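Local coordinates for uncharacterized protein MJ0236 (Methanocaldococcus jannaschii DSM 2661, PDB 2PHP), which probably condenses a thiazole phosphate with hydroxymethylpyrimidine diphosphate to give thiamine phosphate, through the ThiN domain crystallised here, and phosphorylates hydroxymethylpyrimidine through the separate ThiD section, at residues Thr28-Val33 with Gly55-Asn60; Asn36-Leu41 with Val50-Gly55. One frame throughout, in Å; residues are numbered along the deposited sequence.

Overall arrangement
Interaction 2 lies within the loop that interaction 1 closes along the chain: the hairpin of strands 37-40 and 50-53 comes, in sequence, between the loop 28-33 and strand 57-59. Gly55 belongs to both, and Arg56 NE of interaction 1 packs on Asn36 CB of interaction 2, although the two centres are about 15 Å apart. All the touching residues of interaction 2 are buried, inside the seven-stranded mixed sheet, and its four cross-segment hydrogen bonds are divided equally between the backbone and the Asn36 amide. Interaction 1 is only partly buried; there a loop meets a strand of the separate two-stranded sheet 57-59/65-67 through side chains and a single hydrogen bond. Both reach the second subunit.

Interaction 1 of 2, residues Thr28-Val33 with Gly55-Asn60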
ATOM      1  N   THR B  28      -4.814  10.464 -15.911  1.00 37.31           N
ATOM      2  CA  THR B  28      -5.975  11.082 -15.294  1.00 36.61           C
ATOM      3  C   THR B  28      -7.253  10.525 -15.900  1.00 34.90           C
ATOM      4  O   THR B  28      -8.353  10.818 -15.436  1.00 33.89           O
ATOM      5  CB  THR B  28      -5.953  12.614 -15.493  1.00 38.22           C
ATOM      6  OG1 THR B  28      -6.010  12.911 -16.895  1.00 37.48           O
ATOM      7  CG2 THR B  28      -4.673  13.211 -14.895  1.00 36.16           C
ATOM      8  N   LEU B  29      -7.101   9.722 -16.946  1.00 31.08           N
ATOM      9  CA  LEU B  29      -8.252   9.122 -17.607  1.00 29.97           C
ATOM     10  C   LEU B  29      -8.797   7.929 -16.800  1.00 29.04           C
ATOM     11  O   LEU B  29      -8.976   6.826 -17.325  1.00 28.21           O
ATOM     12  CB  LEU B  29      -7.854   8.699 -19.026  1.00 27.85           C
ATOM     13  CG  LEU B  29      -7.647   9.836 -20.045  1.00 30.83           C
ATOM     14  CD1 LEU B  29      -7.153   9.279 -21.385  1.00 29.52           C
ATOM     15  CD2 LEU B  29      -8.947  10.581 -20.246  1.00 29.65           C
ATOM     16  N   ILE B  30      -9.064   8.176 -15.519  1.00 27.84           N
ATOM     17  CA  ILE B  30      -9.584   7.149 -14.614  1.00 27.37           C
ATOM     18  C   ILE B  30     -11.091   7.262 -14.415  1.00 25.94           C
ATOM     19  O   ILE B  30     -11.593   8.282 -13.930  1.00 27.73           O
ATOM     20  CB  ILE B  30      -8.910   7.233 -13.221  1.00 27.67           C
ATOM     21  CG1 ILE B  30      -7.394   7.097 -13.379  1.00 26.84           C
ATOM     22  CG2 ILE B  30      -9.454   6.123 -12.296  1.00 25.62           C
ATOM     23  CD1 ILE B  30      -6.613   7.497 -12.158  1.00 29.55           C
ATOM     24  N   PRO B  31     -11.835   6.209 -14.781  1.00 25.07           N
ATOM     25  CA  PRO B  31     -13.292   6.234 -14.619  1.00 26.85           C
ATOM     26  C   PRO B  31     -13.667   6.125 -13.142  1.00 29.21           C
ATOM     27  O   PRO B  31     -12.823   5.793 -12.307  1.00 27.07           O
ATOM     28  CB  PRO B  31     -13.749   5.023 -15.418  1.00 24.97           C
ATOM     29  CG  PRO B  31     -12.632   4.054 -15.195  1.00 25.86           C
ATOM     30  CD  PRO B  31     -11.385   4.916 -15.329  1.00 24.17           C
ATOM     31  N   GLU B  32     -14.928   6.402 -12.829  1.00 29.82           N
ATOM     32  CA  GLU B  32     -15.400   6.333 -11.455  1.00 32.20           C
ATOM     33  C   GLU B  32     -15.304   4.932 -10.887  1.00 30.04           C
ATOM     34  O   GLU B  32     -15.130   4.761  -9.682  1.00 30.91           O
ATOM     35  CB  GLU B  32     -16.841   6.840 -11.350  1.00 32.58           C
ATOM     36  CG  GLU B  32     -16.931   8.340 -11.432  1.00 40.80           C
ATOM     37  CD  GLU B  32     -15.972   9.005 -10.461  1.00 47.37           C
ATOM     38  OE1 GLU B  32     -16.127   8.790  -9.238  1.00 50.30           O
ATOM     39  OE2 GLU B  32     -15.057   9.733 -10.919  1.00 49.52           O
ATOM     40  N   VAL B  33     -15.416   3.926 -11.747  1.00 28.23           N
ATOM     41  CA  VAL B  33     -15.328   2.551 -11.275  1.00 28.49           C
ATOM     42  C   VAL B  33     -13.882   2.062 -11.236  1.00 28.18           C
ATOM     43  O   VAL B  33     -13.617   0.908 -10.887  1.00 27.50           O
ATOM     44  CB  VAL B  33     -16.165   1.597 -12.143  1.00 28.13           C
ATOM     45  CG1 VAL B  33     -17.626   1.963 -12.021  1.00 28.97           C
ATOM     46  CG2 VAL B  33     -15.704   1.652 -13.599  1.00 29.68           C
ATOM     47  N   GLY B  55      -7.132  -5.617  -7.385  1.00 25.60           N
ATOM     48  CA  GLY B  55      -7.834  -4.404  -6.996  1.00 26.38           C
ATOM     49  C   GLY B  55      -8.112  -3.653  -8.290  1.00 27.60           C
ATOM     50  O   GLY B  55      -8.627  -4.236  -9.245  1.00 28.16           O
ATOM     51  N   ARG B  56      -7.760  -2.374  -8.333  1.00 27.35           N
ATOM     52  CA  ARG B  56      -7.946  -1.554  -9.523  1.00 27.65           C
ATOM     53  C   ARG B  56      -7.114  -0.290  -9.411  1.00 27.11           C
ATOM     54  O   ARG B  56      -6.490  -0.048  -8.383  1.00 24.53           O
ATOM     55  CB  ARG B  56      -9.422  -1.184  -9.711  1.00 30.48           C
ATOM     56  CG  ARG B  56     -10.173  -2.180 -10.605  1.00 37.18           C
ATOM     57  CD  ARG B  56     -11.459  -1.603 -11.174  1.00 43.08           C
ATOM     58  NE  ARG B  56     -11.996  -2.467 -12.224  1.00 47.51           N
ATOM     59  CZ  ARG B  56     -12.990  -2.137 -13.045  1.00 50.00           C
ATOM     60  NH1 ARG B  56     -13.578  -0.954 -12.946  1.00 49.39           N
ATOM     61  NH2 ARG B  56     -13.376  -2.985 -13.992  1.00 51.91           N
ATOM     62  N   ILE B  57      -7.085   0.501 -10.479  1.00 24.53           N
ATOM     63  CA  ILE B  57      -6.355   1.756 -10.453  1.00 24.82           C
ATOM     64  C   ILE B  57      -7.403   2.812 -10.157  1.00 24.47           C
ATOM     65  O   ILE B  57      -8.389   2.929 -10.889  1.00 25.44           O
ATOM     66  CB  ILE B  57      -5.685   2.034 -11.809  1.00 24.93           C
ATOM     67  CG1 ILE B  57      -4.687   0.913 -12.105  1.00 24.05           C
ATOM     68  CG2 ILE B  57      -4.979   3.392 -11.773  1.00 22.68           C
ATOM     69  CD1 ILE B  57      -4.160   0.902 -13.507  1.00 27.68           C
ATOM     70  N   ILE B  58      -7.221   3.553  -9.068  1.00 24.29           N
ATOM     71  CA  ILE B  58      -8.191   4.571  -8.683  1.00 23.28           C
ATOM     72  C   ILE B  58      -7.571   5.939  -8.438  1.00 25.04           C
ATOM     73  O   ILE B  58      -6.361   6.069  -8.228  1.00 22.58           O
ATOM     74  CB  ILE B  58      -8.977   4.149  -7.410  1.00 21.36           C
ATOM     75  CG1 ILE B  58      -8.033   4.074  -6.209  1.00 22.87           C
ATOM     76  CG2 ILE B  58      -9.645   2.786  -7.625  1.00 19.35           C
ATOM     77  CD1 ILE B  58      -8.762   3.822  -4.882  1.00 21.23           C
ATOM     78  N   LYS B  59      -8.419   6.961  -8.450  1.00 26.57           N
ATOM     79  CA  LYS B  59      -7.949   8.324  -8.246  1.00 30.19           C
ATOM     80  C   LYS B  59      -7.521   8.594  -6.817  1.00 29.56           C
ATOM     81  O   LYS B  59      -8.104   8.064  -5.873  1.00 28.77           O
ATOM     82  CB  LYS B  59      -9.035   9.340  -8.626  1.00 32.49           C
ATOM     83  CG  LYS B  59      -9.255   9.485 -10.123  1.00 39.14           C
ATOM     84  CD  LYS B  59     -10.276  10.579 -10.451  1.00 44.44           C
ATOM     85  CE  LYS B  59     -10.418  10.770 -11.968  1.00 46.56           C
ATOM     86  NZ  LYS B  59     -11.381  11.851 -12.324  1.00 49.11           N
ATOM     87  N   ASN B  60      -6.467   9.388  -6.672  1.00 30.00           N
ATOM     88  CA  ASN B  60      -5.993   9.803  -5.361  1.00 32.29           C
ATOM     89  C   ASN B  60      -6.523  11.231  -5.336  1.00 34.94           C
ATOM     90  O   ASN B  60      -6.008  12.095  -6.046  1.00 34.37           O
ATOM     91  CB  ASN B  60      -4.462   9.822  -5.292  1.00 30.59           C
ATOM     92  CG  ASN B  60      -3.951  10.333  -3.957  1.00 32.56           C
ATOM     93  OD1 ASN B  60      -4.614  11.129  -3.295  1.00 31.94           O
ATOM     94  ND2 ASN B  60      -2.759   9.894  -3.566  1.00 31.02           N
TER
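The loop 28-33, which contains no regular helix or strand, runs at 127° to residues 56-59, measured end to end, and the backbones come nearest at Ile30 and Ile58, whose CA atoms are 6.6 Å apart. Ile30 carries the apolar part, its CD1 lying 4.4 Å from Ile57 CG2. Its CG2, anti to the backbone N, is a methyl packed 3.6 Å from the carbonyl oxygen Ile57 O, while CG1 lies beside the N and puts CD1 beside Lys59 CG. The Lys59 chain, extended beyond CG, slides past Ile30 in the opposite direction, so that CG packs 3.8 Å from Ile30 CB and CE passes 3.4 Å from Ile30 O. Here the methylenes of a lysine serve as an apolar strip. Its NZ is 4.5 Å from Glu32 OE2, too long for a salt bridge, so any attraction between these opposite charges is probably diffuse.

At the other end, Arg56 lies beside Val33 and points the same way, its chain extended from CG to NE. NH1 gives the single hydrogen bond of the contact, 2.8 Å to Val33 O, with an N-H...O angle of 152°. The oxygen lies near the guanidinium plane, at its edge, but the donor stands 65° above the plane of the carbonyl and so is not on a lone pair. Val33 CG2, in the crowded position between N and carbonyl carbon, touches the same NH1 at 3.4 Å.

Elsewhere Glu157 takes the backbone N-H of Glu32, Phe65 of strand 65-67 packs on both Ile30 and Ile57, and Val33 meets Val33 of the second subunit. The chemistry implies a loop seated on the small sheet mainly by aliphatic packing, with one charged hydrogen bond fixing its far end beside the subunit interface.

Interaction 2 of 2, residues Asn36-Leu41 with Val50-Gly55; sequences NIAESL and VAALTG
Asn36 OD1 is gripped by two backbone N-H groups, one from each segment. Leu53 N reaches it at 3.1 Å in the carbonyl plane, on a lone pair; Ile37 N is nearer, 2.7 Å from Asn36 OD1, but stands 25° above that plane and makes a more bent bond. The other end of the amide is held too, since ND2 donates 3.2 Å to Leu53 O, again on a lone pair. With CG anti to the backbone N, the Asn36 amide thus takes both the N-H and the C=O of Leu53, which fixes its flip, and OD1 also presses 3.3 Å from Leu53 CB. An alanine here removes the amide that binds Leu53 N, Leu53 O and Ile37 N, and would probably loosen this end of the hairpin.

Beyond it, strands 37-40 and 50-53 run antiparallel, with an angle of 163° between their directions. Glu39 and Ala51 form a hydrogen-bonded pair: Glu39 N to Ala51 O is 3.0 Å, and Ala51 N to Glu39 O is 2.9 Å and nearly straight at 169°. Ser40 and Val50 form the next, non-hydrogen-bonded pair, with Ser40 CB against Val50 CG2. On that same face Ala38 CB lies 3.6 Å from Ala52 CB and also meets Val50 CG1.

This face, with Ala38, Ser40 and Val50, packs on helix 77-87 through Ile79, Ile83, Ala80 and Leu84. The opposite one, with Glu39 and Ala51, meets Leu15 of helix 8-22, and the Glu39 carboxylate is satisfied by Ala167 N, Asn14 and a salt bridge to Arg94. Strands 95-100 and 71-73 flank the hairpin within the mixed sheet, which is thereby sandwiched between the two helices here.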
ATOM      1  N   ASN B  36      -8.533  -1.120 -14.860  1.00 24.85           N
ATOM      2  CA  ASN B  36      -7.771  -2.337 -14.625  1.00 25.88           C
ATOM      3  C   ASN B  36      -7.104  -2.666 -15.951  1.00 25.74           C
ATOM      4  O   ASN B  36      -7.538  -2.196 -17.005  1.00 28.77           O
ATOM      5  CB  ASN B  36      -8.671  -3.497 -14.184  1.00 25.80           C
ATOM      6  CG  ASN B  36      -7.885  -4.603 -13.460  1.00 26.43           C
ATOM      7  OD1 ASN B  36      -6.648  -4.658 -13.526  1.00 26.00           O
ATOM      8  ND2 ASN B  36      -8.602  -5.487 -12.775  1.00 24.14           N
ATOM      9  N   ILE B  37      -6.031  -3.437 -15.902  1.00 25.97           N
ATOM     10  CA  ILE B  37      -5.337  -3.825 -17.119  1.00 25.76           C
ATOM     11  C   ILE B  37      -5.144  -5.338 -17.036  1.00 26.41           C
ATOM     12  O   ILE B  37      -4.760  -5.872 -15.986  1.00 24.98           O
ATOM     13  CB  ILE B  37      -3.982  -3.078 -17.262  1.00 26.36           C
ATOM     14  CG1 ILE B  37      -3.330  -3.430 -18.605  1.00 27.02           C
ATOM     15  CG2 ILE B  37      -3.075  -3.407 -16.097  1.00 23.81           C
ATOM     16  CD1 ILE B  37      -2.199  -2.513 -18.999  1.00 28.51           C
ATOM     17  N   ALA B  38      -5.440  -6.019 -18.139  1.00 24.80           N
ATOM     18  CA  ALA B  38      -5.353  -7.467 -18.202  1.00 23.90           C
ATOM     19  C   ALA B  38      -4.679  -7.982 -19.466  1.00 25.43           C
ATOM     20  O   ALA B  38      -4.668  -7.321 -20.513  1.00 27.23           O
ATOM     21  CB  ALA B  38      -6.748  -8.065 -18.095  1.00 22.50           C
ATOM     22  N   GLU B  39      -4.125  -9.183 -19.359  1.00 24.85           N
ATOM     23  CA  GLU B  39      -3.466  -9.820 -20.488  1.00 25.95           C
ATOM     24  C   GLU B  39      -3.669 -11.319 -20.342  1.00 27.38           C
ATOM     25  O   GLU B  39      -3.608 -11.866 -19.232  1.00 25.96           O
ATOM     26  CB  GLU B  39      -1.975  -9.492 -20.511  1.00 26.91           C
ATOM     27  CG  GLU B  39      -1.278  -9.915 -21.810  1.00 30.35           C
ATOM     28  CD  GLU B  39       0.207  -9.569 -21.826  1.00 35.86           C
ATOM     29  OE1 GLU B  39       0.552  -8.386 -21.594  1.00 37.77           O
ATOM     30  OE2 GLU B  39       1.035 -10.477 -22.081  1.00 38.90           O
ATOM     31  N   SER B  40      -3.916 -11.980 -21.467  1.00 25.55           N
ATOM     32  CA  SER B  40      -4.144 -13.414 -21.461  1.00 26.21           C
ATOM     33  C   SER B  40      -3.033 -14.186 -22.139  1.00 26.57           C
ATOM     34  O   SER B  40      -2.179 -13.622 -22.839  1.00 26.98           O
ATOM     35  CB  SER B  40      -5.433 -13.743 -22.201  1.00 24.45           C
ATOM     36  OG  SER B  40      -5.232 -13.586 -23.597  1.00 23.39           O
ATOM     37  N   LEU B  41      -3.066 -15.495 -21.919  1.00 26.37           N
ATOM     38  CA  LEU B  41      -2.135 -16.403 -22.560  1.00 26.23           C
ATOM     39  C   LEU B  41      -2.744 -16.531 -23.958  1.00 27.04           C
ATOM     40  O   LEU B  41      -3.910 -16.166 -24.175  1.00 26.72           O
ATOM     41  CB  LEU B  41      -2.172 -17.763 -21.867  1.00 26.33           C
ATOM     42  CG  LEU B  41      -1.516 -17.923 -20.498  1.00 26.44           C
ATOM     43  CD1 LEU B  41      -1.992 -19.231 -19.859  1.00 26.54           C
ATOM     44  CD2 LEU B  41       0.005 -17.903 -20.653  1.00 27.71           C
ATOM     45  N   VAL B  50      -6.456 -15.445 -17.842  1.00 26.85           N
ATOM     46  CA  VAL B  50      -6.250 -13.997 -17.942  1.00 25.80           C
ATOM     47  C   VAL B  50      -5.760 -13.410 -16.622  1.00 25.07           C
ATOM     48  O   VAL B  50      -6.354 -13.666 -15.575  1.00 25.24           O
ATOM     49  CB  VAL B  50      -7.562 -13.272 -18.326  1.00 26.15           C
ATOM     50  CG1 VAL B  50      -7.295 -11.782 -18.532  1.00 24.55           C
ATOM     51  CG2 VAL B  50      -8.155 -13.898 -19.581  1.00 25.94           C
ATOM     52  N   ALA B  51      -4.687 -12.621 -16.667  1.00 22.67           N
ATOM     53  CA  ALA B  51      -4.159 -11.996 -15.446  1.00 23.20           C
ATOM     54  C   ALA B  51      -4.432 -10.492 -15.397  1.00 23.93           C
ATOM     55  O   ALA B  51      -4.463  -9.818 -16.434  1.00 24.24           O
ATOM     56  CB  ALA B  51      -2.665 -12.248 -15.323  1.00 18.95           C
ATOM     57  N   ALA B  52      -4.621  -9.977 -14.183  1.00 23.30           N
ATOM     58  CA  ALA B  52      -4.890  -8.553 -13.973  1.00 26.08           C
ATOM     59  C   ALA B  52      -4.810  -8.191 -12.489  1.00 25.22           C
ATOM     60  O   ALA B  52      -4.527  -9.051 -11.659  1.00 24.42           O
ATOM     61  CB  ALA B  52      -6.261  -8.209 -14.518  1.00 23.38           C
ATOM     62  N   LEU B  53      -5.069  -6.926 -12.154  1.00 23.61           N
ATOM     63  CA  LEU B  53      -5.018  -6.481 -10.761  1.00 22.46           C
ATOM     64  C   LEU B  53      -6.161  -7.061  -9.953  1.00 23.50           C
ATOM     65  O   LEU B  53      -7.275  -7.163 -10.444  1.00 23.42           O
ATOM     66  CB  LEU B  53      -5.077  -4.950 -10.674  1.00 21.88           C
ATOM     67  CG  LEU B  53      -3.872  -4.210 -11.252  1.00 23.46           C
ATOM     68  CD1 LEU B  53      -4.109  -2.716 -11.249  1.00 23.04           C
ATOM     69  CD2 LEU B  53      -2.644  -4.558 -10.445  1.00 25.38           C
ATOM     70  N   THR B  54      -5.875  -7.444  -8.715  1.00 24.52           N
ATOM     71  CA  THR B  54      -6.893  -7.993  -7.827  1.00 24.40           C
ATOM     72  C   THR B  54      -7.723  -6.807  -7.324  1.00 26.04           C
ATOM     73  O   THR B  54      -8.860  -6.964  -6.897  1.00 24.49           O
ATOM     74  CB  THR B  54      -6.242  -8.749  -6.643  1.00 24.64           C
ATOM     75  OG1 THR B  54      -5.208  -7.938  -6.069  1.00 23.73           O
ATOM     76  CG2 THR B  54      -5.641 -10.074  -7.119  1.00 22.90           C
ATOM     77  N   GLY B  55      -7.132  -5.617  -7.385  1.00 25.60           N
ATOM     78  CA  GLY B  55      -7.834  -4.404  -6.996  1.00 26.38           C
ATOM     79  C   GLY B  55      -8.112  -3.653  -8.290  1.00 27.60           C
ATOM     80  O   GLY B  55      -8.627  -4.236  -9.245  1.00 28.16           O
TER